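Side-chain contacts in erythromycin dehydratase (Saccharopolyspora erythraea, PDB 3EL6), which probably removes water from a beta-hydroxyacyl intermediate during assembly of the polyketide core of erythromycin: residues E68-G72 with G73-V77; L76-G79 with S80-V83; A140-D144 with A145-Q149; Q168-P171 with E172-R176; Q235-L239 with G240-E244. All coordinates share one frame; numbering follows the deposited sequence.

Interaction 1: residues E68-G72 with G73-V77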
loop_
_atom_site.group_PDB
_atom_site.type_symbol
_atom_site.label_atom_id
_atom_site.label_comp_id
_atom_site.label_asym_id
_atom_site.label_seq_id
_atom_site.Cartn_x
_atom_site.Cartn_y
_atom_site.Cartn_z
ATOM N N GLU A 68 4.039 -30.399 -7.459
ATOM C CA GLU A 68 5.154 -31.248 -7.962
ATOM C C GLU A 68 6.566 -30.837 -7.536
ATOM O O GLU A 68 7.552 -31.292 -8.120
ATOM C CB GLU A 68 5.054 -31.365 -9.488
ATOM C CG GLU A 68 3.749 -32.060 -9.879
ATOM C CD GLU A 68 3.737 -32.695 -11.227
ATOM O OE1 GLU A 68 4.525 -32.254 -12.116
ATOM O OE2 GLU A 68 2.863 -33.603 -11.413
ATOM N N HIS A 69 6.664 -29.992 -6.498
ATOM C CA HIS A 69 7.947 -29.589 -5.943
ATOM C C HIS A 69 7.943 -29.938 -4.474
ATOM O O HIS A 69 7.617 -29.083 -3.633
ATOM C CB HIS A 69 8.175 -28.079 -6.142
ATOM C CG HIS A 69 9.505 -27.599 -5.663
ATOM N ND1 HIS A 69 9.689 -27.037 -4.413
ATOM C CD2 HIS A 69 10.720 -27.585 -6.267
ATOM C CE1 HIS A 69 10.962 -26.703 -4.267
ATOM N NE2 HIS A 69 11.610 -27.023 -5.376
ATOM N N VAL A 70 8.345 -31.174 -4.165
ATOM C CA VAL A 70 8.221 -31.709 -2.800
ATOM C C VAL A 70 9.628 -31.975 -2.249
ATOM O O VAL A 70 10.437 -32.647 -2.889
ATOM C CB VAL A 70 7.414 -33.022 -2.798
ATOM C CG1 VAL A 70 7.423 -33.676 -1.410
ATOM C CG2 VAL A 70 6.037 -32.788 -3.279
ATOM N N VAL A 71 9.916 -31.442 -1.068
ATOM C CA VAL A 71 11.247 -31.551 -0.498
ATOM C C VAL A 71 11.133 -32.087 0.919
ATOM O O VAL A 71 10.423 -31.513 1.739
ATOM C CB VAL A 71 11.932 -30.181 -0.482
ATOM C CG1 VAL A 71 13.295 -30.272 0.149
ATOM C CG2 VAL A 71 12.061 -29.665 -1.904
ATOM N N GLY A 72 11.797 -33.214 1.175
ATOM C CA GLY A 72 11.661 -33.920 2.448
ATOM C C GLY A 72 10.217 -34.134 2.843
ATOM O O GLY A 72 9.867 -33.977 4.006
ATOM N N GLY A 73 9.365 -34.497 1.897
ATOM C CA GLY A 73 7.953 -34.739 2.204
ATOM C C GLY A 73 7.014 -33.531 2.312
ATOM O O GLY A 73 5.783 -33.703 2.449
ATOM N N ARG A 74 7.566 -32.311 2.248
ATOM C CA ARG A 74 6.743 -31.130 2.352
ATOM C C ARG A 74 6.563 -30.507 0.973
ATOM O O ARG A 74 7.510 -30.454 0.179
ATOM C CB ARG A 74 7.391 -30.094 3.274
ATOM C CG ARG A 74 7.662 -30.621 4.702
ATOM C CD ARG A 74 8.949 -30.000 5.240
ATOM N NE ARG A 74 8.681 -28.675 5.781
ATOM C CZ ARG A 74 9.559 -27.671 5.830
ATOM N NH1 ARG A 74 10.795 -27.811 5.339
ATOM N NH2 ARG A 74 9.185 -26.504 6.360
ATOM N N THR A 75 5.358 -30.034 0.701
ATOM C CA THR A 75 5.141 -29.282 -0.512
ATOM C C THR A 75 5.650 -27.866 -0.287
ATOM O O THR A 75 5.023 -27.074 0.437
ATOM C CB THR A 75 3.667 -29.230 -0.899
ATOM O OG1 THR A 75 3.207 -30.564 -1.153
ATOM C CG2 THR A 75 3.487 -28.419 -2.164
ATOM N N LEU A 76 6.781 -27.555 -0.916
ATOM C CA LEU A 76 7.441 -26.275 -0.710
ATOM C C LEU A 76 7.297 -25.453 -1.964
ATOM O O LEU A 76 7.589 -25.927 -3.075
ATOM C CB LEU A 76 8.926 -26.470 -0.412
ATOM C CG LEU A 76 9.229 -27.236 0.857
ATOM C CD1 LEU A 76 10.687 -27.034 1.134
ATOM C CD2 LEU A 76 8.373 -26.697 2.013
ATOM N N VAL A 77 6.839 -24.213 -1.813
ATOM C CA VAL A 77 6.843 -23.298 -2.945
ATOM C C VAL A 77 8.336 -23.023 -3.316
ATOM O O VAL A 77 9.178 -22.658 -2.454
ATOM C CB VAL A 77 6.134 -21.969 -2.565
ATOM C CG1 VAL A 77 6.234 -20.949 -3.718
ATOM C CG2 VAL A 77 4.655 -22.258 -2.263
#
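His69 holds the backbone of Leu76 at two points, once through its ring and once through its main chain. Its ND1 donates to Leu76 O at 2.7 Å, and Leu76 N answers with a bond to His69 O at 3.2 Å. The ring gets there because CG stands anti to the backbone N (chi1 -177°). The carbonyl oxygen then lies at the ring edge beside ND1, tilted 20° out of the imidazole plane. Tyr193 and Phe197 meet the same ring from outside the hairpin. Val70 faces the same way as Thr75, its partner in a non-hydrogen-bonded antiparallel pair; its CG1 leans on Gly73 C at 3.7 Å, and Val70 CA makes a CH...O contact with Arg74 O at 3.3 Å. Val71 turns to the other face with Arg74, in the hydrogen-bonded pair. Val71 N reaches Arg74 O at 2.9 Å in the carbonyl plane, whereas Arg74 N meets Val71 O at 3.0 Å from above it. Val71 CB also touches Leu76 CD1 at 3.8 Å, while CD2 of that leucine covers one face of the Arg74 guanidinium. Gly72 and Gly73 make the corners of the type I' turn, both with positive phi, which suits glycine. His69, Gly73 and Pro78 match the HxxxGxxxxP signature of polyketide synthase dehydratases, whose histidine in relatives lies in the active site. Spending ND1 on a backbone carbonyl fixes the rotation of the imidazole and ties it to the chain leaving the second strand.

Interaction 2: residues L76-G79 with S80-V83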
loop_
_atom_site.group_PDB
_atom_site.type_symbol
_atom_site.label_atom_id
_atom_site.label_comp_id
_atom_site.label_asym_id
_atom_site.label_seq_id
_atom_site.Cartn_x
_atom_site.Cartn_y
_atom_site.Cartn_z
ATOM N N LEU A 76 6.781 -27.555 -0.916
ATOM C CA LEU A 76 7.441 -26.275 -0.710
ATOM C C LEU A 76 7.297 -25.453 -1.964
ATOM O O LEU A 76 7.589 -25.927 -3.075
ATOM C CB LEU A 76 8.926 -26.470 -0.412
ATOM C CG LEU A 76 9.229 -27.236 0.857
ATOM C CD1 LEU A 76 10.687 -27.034 1.134
ATOM C CD2 LEU A 76 8.373 -26.697 2.013
ATOM N N VAL A 77 6.839 -24.213 -1.813
ATOM C CA VAL A 77 6.843 -23.298 -2.945
ATOM C C VAL A 77 8.336 -23.023 -3.316
ATOM O O VAL A 77 9.178 -22.658 -2.454
ATOM C CB VAL A 77 6.134 -21.969 -2.565
ATOM C CG1 VAL A 77 6.234 -20.949 -3.718
ATOM C CG2 VAL A 77 4.655 -22.258 -2.263
ATOM N N PRO A 78 8.674 -23.193 -4.591
ATOM C CA PRO A 78 10.049 -22.921 -5.005
ATOM C C PRO A 78 10.394 -21.405 -4.823
ATOM O O PRO A 78 9.565 -20.521 -5.089
ATOM C CB PRO A 78 10.059 -23.246 -6.490
ATOM C CG PRO A 78 8.747 -23.920 -6.794
ATOM C CD PRO A 78 7.775 -23.483 -5.726
ATOM N N GLY A 79 11.599 -21.144 -4.338
ATOM C CA GLY A 79 12.083 -19.758 -4.227
ATOM C C GLY A 79 11.951 -18.972 -5.499
ATOM O O GLY A 79 11.808 -17.721 -5.452
ATOM N N SER A 80 12.004 -19.648 -6.651
ATOM C CA SER A 80 11.896 -18.956 -7.923
ATOM C C SER A 80 10.544 -18.288 -8.099
ATOM O O SER A 80 10.426 -17.342 -8.846
ATOM C CB SER A 80 12.087 -19.954 -9.090
ATOM O OG SER A 80 11.099 -20.959 -8.956
ATOM N N VAL A 81 9.514 -18.768 -7.409
ATOM C CA VAL A 81 8.226 -18.080 -7.455
ATOM C C VAL A 81 8.379 -16.642 -6.878
ATOM O O VAL A 81 7.772 -15.669 -7.396
ATOM C CB VAL A 81 7.151 -18.899 -6.653
ATOM C CG1 VAL A 81 5.845 -18.077 -6.407
ATOM C CG2 VAL A 81 6.849 -20.180 -7.488
ATOM N N LEU A 82 9.083 -16.554 -5.775
ATOM C CA LEU A 82 9.273 -15.243 -5.117
ATOM C C LEU A 82 10.177 -14.389 -5.969
ATOM O O LEU A 82 10.012 -13.176 -6.014
ATOM C CB LEU A 82 9.857 -15.421 -3.716
ATOM C CG LEU A 82 8.956 -16.283 -2.805
ATOM C CD1 LEU A 82 9.451 -16.227 -1.299
ATOM C CD2 LEU A 82 7.450 -15.967 -2.959
ATOM N N VAL A 83 11.170 -14.989 -6.641
ATOM C CA VAL A 83 12.077 -14.187 -7.494
ATOM C C VAL A 83 11.285 -13.622 -8.692
ATOM O O VAL A 83 11.380 -12.438 -9.056
ATOM C CB VAL A 83 13.286 -15.049 -7.991
ATOM C CG1 VAL A 83 14.141 -14.322 -9.129
ATOM C CG2 VAL A 83 14.135 -15.485 -6.799
#
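Ser80 packs its hydroxyl group against the ring of Pro78, OG lying 3.5 Å from Pro78 CB, just where the chain enters helix 79-93. This is the end of the HxxxGxxxxP signature, with Pro78 as its proline, leading into a helix that sits near the middle of the double hotdog fold. The Ser80 oxygen stands between its own backbone N and carbonyl carbon (chi1 58°), and its polar partner is Pro227 O, at the start of helix 227-235. Asp231 of that helix touches both Pro78 and Ser80. Val81 carries most of the apolar contact. Its CB meets Val77 CG1 at 3.7 Å, the two side chains crossing at about a right angle, and its CG2 meets the proline ring at an oblique angle, 3.9 Å from Pro78 CD. The backbone draws the same residues together: Val81 N bonds to Pro78 O at 2.9 Å, approaching from well above the carbonyl plane. Leu82 looks across to Leu103 of strand 97-103, and its N makes a weak, strongly bent bond to Gly79 O. Val83 gives that oxygen a sounder partner, Val83 N lying in the carbonyl plane at 3.0 Å with an angle of 151° at the hydrogen. One carbonyl thus serves two successive amides, the later one being the regular helical bond. Beside it, the Val83 methyl CG2, anti to its own carbonyl carbon, rests 3.5 Å from Gly79 O.

Interaction 3: residues A140-D144 with A145-Q149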
loop_
_atom_site.group_PDB
_atom_site.type_symbol
_atom_site.label_atom_id
_atom_site.label_comp_id
_atom_site.label_asym_id
_atom_site.label_seq_id
_atom_site.Cartn_x
_atom_site.Cartn_y
_atom_site.Cartn_z
ATOM N N ALA A 140 -10.601 -15.665 4.476
ATOM C CA ALA A 140 -11.703 -15.029 3.775
ATOM C C ALA A 140 -11.632 -13.521 3.914
ATOM O O ALA A 140 -11.919 -12.801 2.975
ATOM C CB ALA A 140 -13.025 -15.525 4.340
ATOM N N ASP A 141 -11.284 -13.066 5.110
ATOM C CA ASP A 141 -11.213 -11.639 5.431
ATOM C C ASP A 141 -9.751 -11.257 5.597
ATOM O O ASP A 141 -9.067 -11.833 6.457
ATOM C CB ASP A 141 -11.962 -11.410 6.741
ATOM C CG ASP A 141 -12.042 -9.943 7.125
ATOM O OD1 ASP A 141 -11.228 -9.102 6.645
ATOM O OD2 ASP A 141 -12.925 -9.631 7.956
ATOM N N LEU A 142 -9.258 -10.340 4.757
ATOM C CA LEU A 142 -7.849 -10.014 4.778
ATOM C C LEU A 142 -7.404 -9.486 6.160
ATOM O O LEU A 142 -6.220 -9.558 6.498
ATOM C CB LEU A 142 -7.476 -9.063 3.656
ATOM C CG LEU A 142 -6.918 -9.792 2.425
ATOM C CD1 LEU A 142 -5.546 -10.365 2.733
ATOM C CD2 LEU A 142 -7.823 -10.928 1.969
ATOM N N ALA A 143 -8.336 -8.955 6.948
ATOM C CA ALA A 143 -7.917 -8.446 8.288
ATOM C C ALA A 143 -7.398 -9.601 9.143
ATOM O O ALA A 143 -6.596 -9.405 10.059
ATOM C CB ALA A 143 -9.051 -7.700 9.012
ATOM N N ASP A 144 -7.825 -10.819 8.827
ATOM C CA ASP A 144 -7.417 -11.998 9.594
ATOM C C ASP A 144 -6.082 -12.621 9.178
ATOM O O ASP A 144 -5.627 -13.570 9.822
ATOM C CB ASP A 144 -8.503 -13.070 9.530
ATOM C CG ASP A 144 -9.769 -12.673 10.267
ATOM O OD1 ASP A 144 -9.699 -11.969 11.310
ATOM O OD2 ASP A 144 -10.840 -13.097 9.783
ATOM N N ALA A 145 -5.426 -12.080 8.142
ATOM C CA ALA A 145 -4.272 -12.747 7.537
ATOM C C ALA A 145 -3.090 -12.784 8.515
ATOM O O ALA A 145 -2.682 -11.749 9.054
ATOM C CB ALA A 145 -3.841 -12.020 6.248
ATOM N N GLN A 146 -2.544 -13.963 8.736
ATOM C CA GLN A 146 -1.410 -14.101 9.629
ATOM C C GLN A 146 -0.097 -14.020 8.873
ATOM O O GLN A 146 0.612 -15.018 8.720
ATOM C CB GLN A 146 -1.536 -15.409 10.405
ATOM C CG GLN A 146 -2.841 -15.375 11.260
ATOM C CD GLN A 146 -3.075 -16.631 12.135
ATOM O OE1 GLN A 146 -2.208 -17.496 12.303
ATOM N NE2 GLN A 146 -4.242 -16.685 12.736
ATOM N N TRP A 147 0.252 -12.824 8.410
ATOM C CA TRP A 147 1.454 -12.630 7.599
ATOM C C TRP A 147 2.722 -13.057 8.274
ATOM O O TRP A 147 2.901 -12.799 9.467
ATOM C CB TRP A 147 1.576 -11.155 7.209
ATOM C CG TRP A 147 0.369 -10.628 6.436
ATOM C CD1 TRP A 147 -0.556 -9.685 6.833
ATOM C CD2 TRP A 147 0.049 -10.967 5.095
ATOM N NE1 TRP A 147 -1.455 -9.431 5.796
ATOM C CE2 TRP A 147 -1.116 -10.242 4.734
ATOM C CE3 TRP A 147 0.640 -11.839 4.163
ATOM C CZ2 TRP A 147 -1.708 -10.355 3.459
ATOM C CZ3 TRP A 147 0.040 -11.982 2.936
ATOM C CH2 TRP A 147 -1.099 -11.232 2.573
ATOM N N SER A 148 3.604 -13.710 7.514
ATOM C CA SER A 148 4.950 -14.001 7.936
ATOM C C SER A 148 5.871 -13.554 6.799
ATOM O O SER A 148 5.507 -13.691 5.648
ATOM C CB SER A 148 5.156 -15.515 8.089
ATOM O OG SER A 148 6.333 -15.721 8.859
ATOM N N GLN A 149 7.063 -13.095 7.131
ATOM C CA GLN A 149 7.996 -12.617 6.100
ATOM C C GLN A 149 8.752 -13.782 5.468
ATOM O O GLN A 149 9.288 -14.614 6.207
ATOM C CB GLN A 149 9.016 -11.654 6.674
ATOM C CG GLN A 149 9.888 -11.083 5.566
ATOM C CD GLN A 149 10.766 -10.005 6.038
ATOM O OE1 GLN A 149 11.988 -10.088 5.922
ATOM N NE2 GLN A 149 10.164 -8.947 6.542
HETATM O O HOH W 1 -3.955 -8.022 6.060
HETATM O O HOH W 2 -6.257 -15.111 11.913
#
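The indole of Trp147 meets Leu142 obliquely, with CZ2 3.9 Å from Leu142 CD1. One ring face carries the methyl group of Ala145, whose CB stands 3.4 Å above the plane and is displaced toward the rim. At the ring edge, in its plane, water 1 accepts from Trp147 NE1 at 2.9 Å and donates to Leu142 O at 2.8 Å. CG of the tryptophan is anti to the carbonyl carbon (chi1 -58°), and the ring thereby turns back along the chain toward the leucine instead of following strand 148-156 forward. The Asp141 carboxylate is met from above its plane: OD1 accepts Ala143 N at 2.9 Å, forming an Asx turn that starts the short 3-10 segment 142-144. Within that segment Asp144 N bonds to Asp141 O, and Ala145 N follows with a bond to Leu142 O at 3.1 Å, again from above the carbonyl plane. Leu142 O therefore holds both the following turn and, through the water, the indole. Gln146 is the centre of an inverse gamma turn that swings the chain toward strand 148-156. Its extended side chain reaches back, and water 2 links its amide to the turn, taking a hydrogen from Gln146 NE2 and donating to Asp144 O at 2.7 Å. Leu142 and Trp147 both lie against Leu115 and Arg117 of strand 114-123. From the second subunit, Gly31 packs on Leu142, Arg33 on Ala143 and Pro47 on Trp147.

Interaction 4: residues Q168-P171 with E172-R176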
loop_
_atom_site.group_PDB
_atom_site.type_symbol
_atom_site.label_atom_id
_atom_site.label_comp_id
_atom_site.label_asym_id
_atom_site.label_seq_id
_atom_site.Cartn_x
_atom_site.Cartn_y
_atom_site.Cartn_z
ATOM N N GLN A 168 29.504 -21.788 -30.949
ATOM C CA GLN A 168 28.952 -23.137 -31.116
ATOM C C GLN A 168 28.254 -23.570 -29.809
ATOM O O GLN A 168 28.783 -23.312 -28.731
ATOM C CB GLN A 168 30.102 -24.122 -31.454
ATOM C CG GLN A 168 29.682 -25.578 -31.567
ATOM C CD GLN A 168 30.858 -26.494 -31.931
ATOM O OE1 GLN A 168 30.907 -27.673 -31.541
ATOM N NE2 GLN A 168 31.816 -25.949 -32.657
ATOM N N TRP A 169 27.113 -24.262 -29.904
ATOM C CA TRP A 169 26.362 -24.711 -28.697
ATOM C C TRP A 169 26.205 -26.242 -28.593
ATOM O O TRP A 169 25.675 -26.828 -29.492
ATOM C CB TRP A 169 24.946 -24.107 -28.733
ATOM C CG TRP A 169 24.069 -24.666 -27.592
ATOM C CD1 TRP A 169 23.116 -25.668 -27.667
ATOM C CD2 TRP A 169 24.126 -24.264 -26.219
ATOM N NE1 TRP A 169 22.579 -25.905 -26.383
ATOM C CE2 TRP A 169 23.182 -25.053 -25.495
ATOM C CE3 TRP A 169 24.862 -23.291 -25.531
ATOM C CZ2 TRP A 169 22.971 -24.888 -24.121
ATOM C CZ3 TRP A 169 24.650 -23.119 -24.168
ATOM C CH2 TRP A 169 23.714 -23.926 -23.471
ATOM N N PRO A 170 26.682 -26.882 -27.516
ATOM C CA PRO A 170 27.506 -26.271 -26.486
ATOM C C PRO A 170 28.899 -25.945 -27.054
ATOM O O PRO A 170 29.201 -26.304 -28.202
ATOM C CB PRO A 170 27.642 -27.375 -25.462
ATOM C CG PRO A 170 27.623 -28.668 -26.351
ATOM C CD PRO A 170 26.632 -28.357 -27.395
ATOM N N PRO A 171 29.761 -25.310 -26.249
ATOM C CA PRO A 171 31.104 -25.001 -26.774
ATOM C C PRO A 171 31.848 -26.263 -27.259
ATOM O O PRO A 171 31.528 -27.379 -26.829
ATOM C CB PRO A 171 31.820 -24.432 -25.546
ATOM C CG PRO A 171 30.687 -23.797 -24.752
ATOM C CD PRO A 171 29.544 -24.760 -24.896
ATOM N N GLU A 172 32.878 -26.069 -28.089
ATOM C CA GLU A 172 33.619 -27.179 -28.726
ATOM C C GLU A 172 34.079 -28.334 -27.831
ATOM O O GLU A 172 33.864 -29.509 -28.175
ATOM C CB GLU A 172 34.795 -26.630 -29.574
ATOM C CG GLU A 172 34.326 -26.152 -30.978
ATOM C CD GLU A 172 35.373 -25.331 -31.783
ATOM O OE1 GLU A 172 36.508 -25.819 -32.015
ATOM O OE2 GLU A 172 35.036 -24.190 -32.205
ATOM N N ASP A 173 34.714 -28.038 -26.703
ATOM C CA ASP A 173 35.209 -29.129 -25.855
ATOM C C ASP A 173 34.245 -29.633 -24.786
ATOM O O ASP A 173 34.678 -30.237 -23.802
ATOM C CB ASP A 173 36.462 -28.683 -25.089
ATOM C CG ASP A 173 37.549 -28.090 -25.988
ATOM O OD1 ASP A 173 38.666 -27.847 -25.445
ATOM O OD2 ASP A 173 37.297 -27.853 -27.211
ATOM N N ALA A 174 32.961 -29.320 -24.908
ATOM C CA ALA A 174 32.066 -29.616 -23.793
ATOM C C ALA A 174 31.651 -31.068 -23.972
ATOM O O ALA A 174 31.555 -31.524 -25.102
ATOM C CB ALA A 174 30.848 -28.677 -23.819
ATOM N N VAL A 175 31.485 -31.787 -22.877
ATOM C CA VAL A 175 31.079 -33.169 -22.948
ATOM C C VAL A 175 29.696 -33.359 -22.336
ATOM O O VAL A 175 29.316 -32.684 -21.369
ATOM C CB VAL A 175 32.107 -34.153 -22.276
ATOM C CG1 VAL A 175 33.528 -33.833 -22.767
ATOM C CG2 VAL A 175 32.077 -34.055 -20.755
ATOM N N ARG A 176 28.961 -34.305 -22.896
ATOM C CA ARG A 176 27.633 -34.563 -22.419
ATOM C C ARG A 176 27.636 -34.963 -20.977
ATOM O O ARG A 176 28.497 -35.773 -20.504
ATOM C CB ARG A 176 27.022 -35.701 -23.234
ATOM C CG ARG A 176 25.657 -36.008 -22.796
ATOM C CD ARG A 176 25.464 -37.457 -22.828
ATOM N NE ARG A 176 24.607 -37.856 -23.899
ATOM C CZ ARG A 176 24.339 -39.144 -24.178
ATOM N NH1 ARG A 176 24.898 -40.162 -23.447
ATOM N NH2 ARG A 176 23.505 -39.408 -25.186
#
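Ala174 rests its methyl group against two consecutive prolines, CB lying 3.8 Å from Pro170 CB and 4.3 Å from Pro171 CD. The same methyl sits 3.3 Å from Pro171 O, the carbonyl that also accepts Ala174 N at 3.1 Å. That amide comes in from above the carbonyl plane, 45° out of it, rather than along a lone pair. At the exposed side, Gln168 reaches Glu172 with a fully extended chain, CG anti to the backbone N (chi1 176°). The two side chains cross at about a right angle, yet the amide and carboxylate planes end only 10° apart. The close approach is NE2 to the aliphatic Glu172 CG, at 3.0 Å, while Gln168 NE2 and Glu172 OE2 are 3.7 Å apart. A type I beta turn from Pro171 to Ala174 shapes this corner, and the peptide bond between Trp169 and Pro170 is cis, folding the chain back so that Pro170 faces the turn. Farther out, Trp204 of strand 200-206 packs against both Pro170 and Ala174. Trp169 points the other way, its NE1 bonded to Glu213 OE2 and its ring in a cation-pi contact with Arg268. Val175 then joins Arg205 by backbone hydrogen bonding, which lays strand 175-176 along strand 200-206.

Interaction 5: residues Q235-L239 with G240-E244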
loop_
_atom_site.group_PDB
_atom_site.type_symbol
_atom_site.label_atom_id
_atom_site.label_comp_id
_atom_site.label_asym_id
_atom_site.label_seq_id
_atom_site.Cartn_x
_atom_site.Cartn_y
_atom_site.Cartn_z
ATOM N N GLN A 235 18.227 -25.247 -11.262
ATOM C CA GLN A 235 18.604 -26.676 -11.165
ATOM C C GLN A 235 19.953 -26.991 -11.801
ATOM O O GLN A 235 20.550 -27.987 -11.445
ATOM C CB GLN A 235 17.534 -27.596 -11.740
ATOM C CG GLN A 235 16.264 -27.751 -10.900
ATOM C CD GLN A 235 15.265 -28.607 -11.674
ATOM O OE1 GLN A 235 15.675 -29.582 -12.302
ATOM N NE2 GLN A 235 13.978 -28.194 -11.712
ATOM N N THR A 236 20.431 -26.140 -12.703
ATOM C CA THR A 236 21.703 -26.439 -13.332
ATOM C C THR A 236 22.821 -26.504 -12.279
ATOM O O THR A 236 23.881 -27.119 -12.520
ATOM C CB THR A 236 22.059 -25.477 -14.447
ATOM O OG1 THR A 236 22.232 -24.166 -13.894
ATOM C CG2 THR A 236 20.922 -25.413 -15.536
ATOM N N LEU A 237 22.626 -25.852 -11.115
ATOM C CA LEU A 237 23.665 -25.876 -10.091
ATOM C C LEU A 237 23.894 -27.285 -9.564
ATOM O O LEU A 237 24.974 -27.580 -9.020
ATOM C CB LEU A 237 23.340 -24.938 -8.911
ATOM C CG LEU A 237 23.854 -23.480 -9.114
ATOM C CD1 LEU A 237 23.289 -22.822 -10.320
ATOM C CD2 LEU A 237 23.604 -22.573 -7.840
ATOM N N SER A 238 22.897 -28.159 -9.698
ATOM C CA SER A 238 23.053 -29.532 -9.250
ATOM C C SER A 238 23.981 -30.361 -10.157
ATOM O O SER A 238 24.435 -31.439 -9.754
ATOM C CB SER A 238 21.691 -30.225 -9.110
ATOM O OG SER A 238 21.166 -30.596 -10.393
ATOM N N LEU A 239 24.280 -29.858 -11.347
ATOM C CA LEU A 239 25.060 -30.612 -12.338
ATOM C C LEU A 239 26.571 -30.353 -12.266
ATOM O O LEU A 239 27.355 -31.019 -12.957
ATOM C CB LEU A 239 24.576 -30.282 -13.750
ATOM C CG LEU A 239 23.100 -30.599 -14.040
ATOM C CD1 LEU A 239 22.724 -30.162 -15.456
ATOM C CD2 LEU A 239 22.820 -32.085 -13.813
ATOM N N GLY A 240 26.970 -29.366 -11.467
ATOM C CA GLY A 240 28.365 -28.929 -11.432
ATOM C C GLY A 240 29.051 -29.422 -10.175
ATOM O O GLY A 240 28.530 -30.306 -9.475
ATOM N N ALA A 241 30.210 -28.842 -9.875
ATOM C CA ALA A 241 30.950 -29.189 -8.658
ATOM C C ALA A 241 30.071 -28.969 -7.433
ATOM O O ALA A 241 30.375 -29.446 -6.346
ATOM C CB ALA A 241 32.223 -28.365 -8.549
ATOM N N LEU A 242 28.966 -28.250 -7.595
ATOM C CA LEU A 242 28.093 -28.020 -6.439
ATOM C C LEU A 242 27.277 -29.240 -6.031
ATOM O O LEU A 242 27.175 -29.542 -4.840
ATOM C CB LEU A 242 27.180 -26.799 -6.644
ATOM C CG LEU A 242 27.704 -25.471 -6.082
ATOM C CD1 LEU A 242 29.092 -25.178 -6.602
ATOM C CD2 LEU A 242 26.759 -24.333 -6.406
ATOM N N GLY A 243 26.709 -29.936 -7.017
ATOM C CA GLY A 243 25.615 -30.902 -6.799
ATOM C C GLY A 243 25.808 -32.077 -5.851
ATOM O O GLY A 243 25.751 -33.239 -6.269
ATOM N N GLU A 244 25.987 -31.777 -4.564
ATOM C CA GLU A 244 26.273 -32.805 -3.547
ATOM C C GLU A 244 27.778 -32.929 -3.283
ATOM O O GLU A 244 28.530 -33.390 -4.151
ATOM C CB GLU A 244 25.705 -34.174 -3.955
ATOM C CG GLU A 244 26.651 -35.327 -3.592
ATOM C CD GLU A 244 25.949 -36.674 -3.435
ATOM O OE1 GLU A 244 26.036 -37.261 -2.332
ATOM O OE2 GLU A 244 25.318 -37.152 -4.410
#
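Gln235 O is gripped twice by Ser238, at 2.9 Å from Ser238 N and at 2.9 Å from Ser238 OG. The hydroxyl group folds back over its own turn (chi1 77°) and points nearly down the C=O bond. Leu239 N continues the turn by bonding to Thr236 O at 3.0 Å, keeping helical backbone angles beyond helix 227-235. From Gly240 to Gly243 the chain makes a type I beta turn closed by Gly243 N on Gly240 O at 3.1 Å, which brings Leu242 back beside Leu237. The two leucines lie side by side and point the same way, CD2 of Leu237 being 3.9 Å from CD2 of Leu242; Met279 of strand 278-284 touches both. Leu242 CB also rests 3.3 Å from Leu237 O. Next to it Gly243 CA makes a CH...O contact with Ser238 O at 3.2 Å, fairly straight at 158°. Upstream, the amide of Gln235 bonds to Tyr183 OH, Phe197 O and Asp231 OD2. Asp231 and Gln235 fit the DxxxQ pattern found in polyketide synthase dehydratases, so this turn directly follows a family motif. Across the bend itself the union rests on leucine packing and a CH...O contact, and the buried Gly240 N has no partner in the model. Conventional hydrogen bonds thus hold each turn internally, with apolar packing joining the two.

In the fold
Following the chain, interaction 1 closes the hairpin of strands 69-71 and 74-75, and interaction 2 begins on its last residues, sharing Leu76 and Val77 and running into helix 79-93. The two also touch in space, His69 CG lying 3.9 Å from Pro78 CG. The others come in series, with none nested or crossing. Interaction 3 turns the chain between strands 129-137 and 148-156. Interaction 4 forms the corner before strand 175-176, on the opposite side of the chain's centre from interaction 3, the centres of the two contacts about 50 Å apart. Interaction 5 follows helix 227-235 on the same side as interaction 4, and its nearest atoms come within about 6 Å of interaction 1.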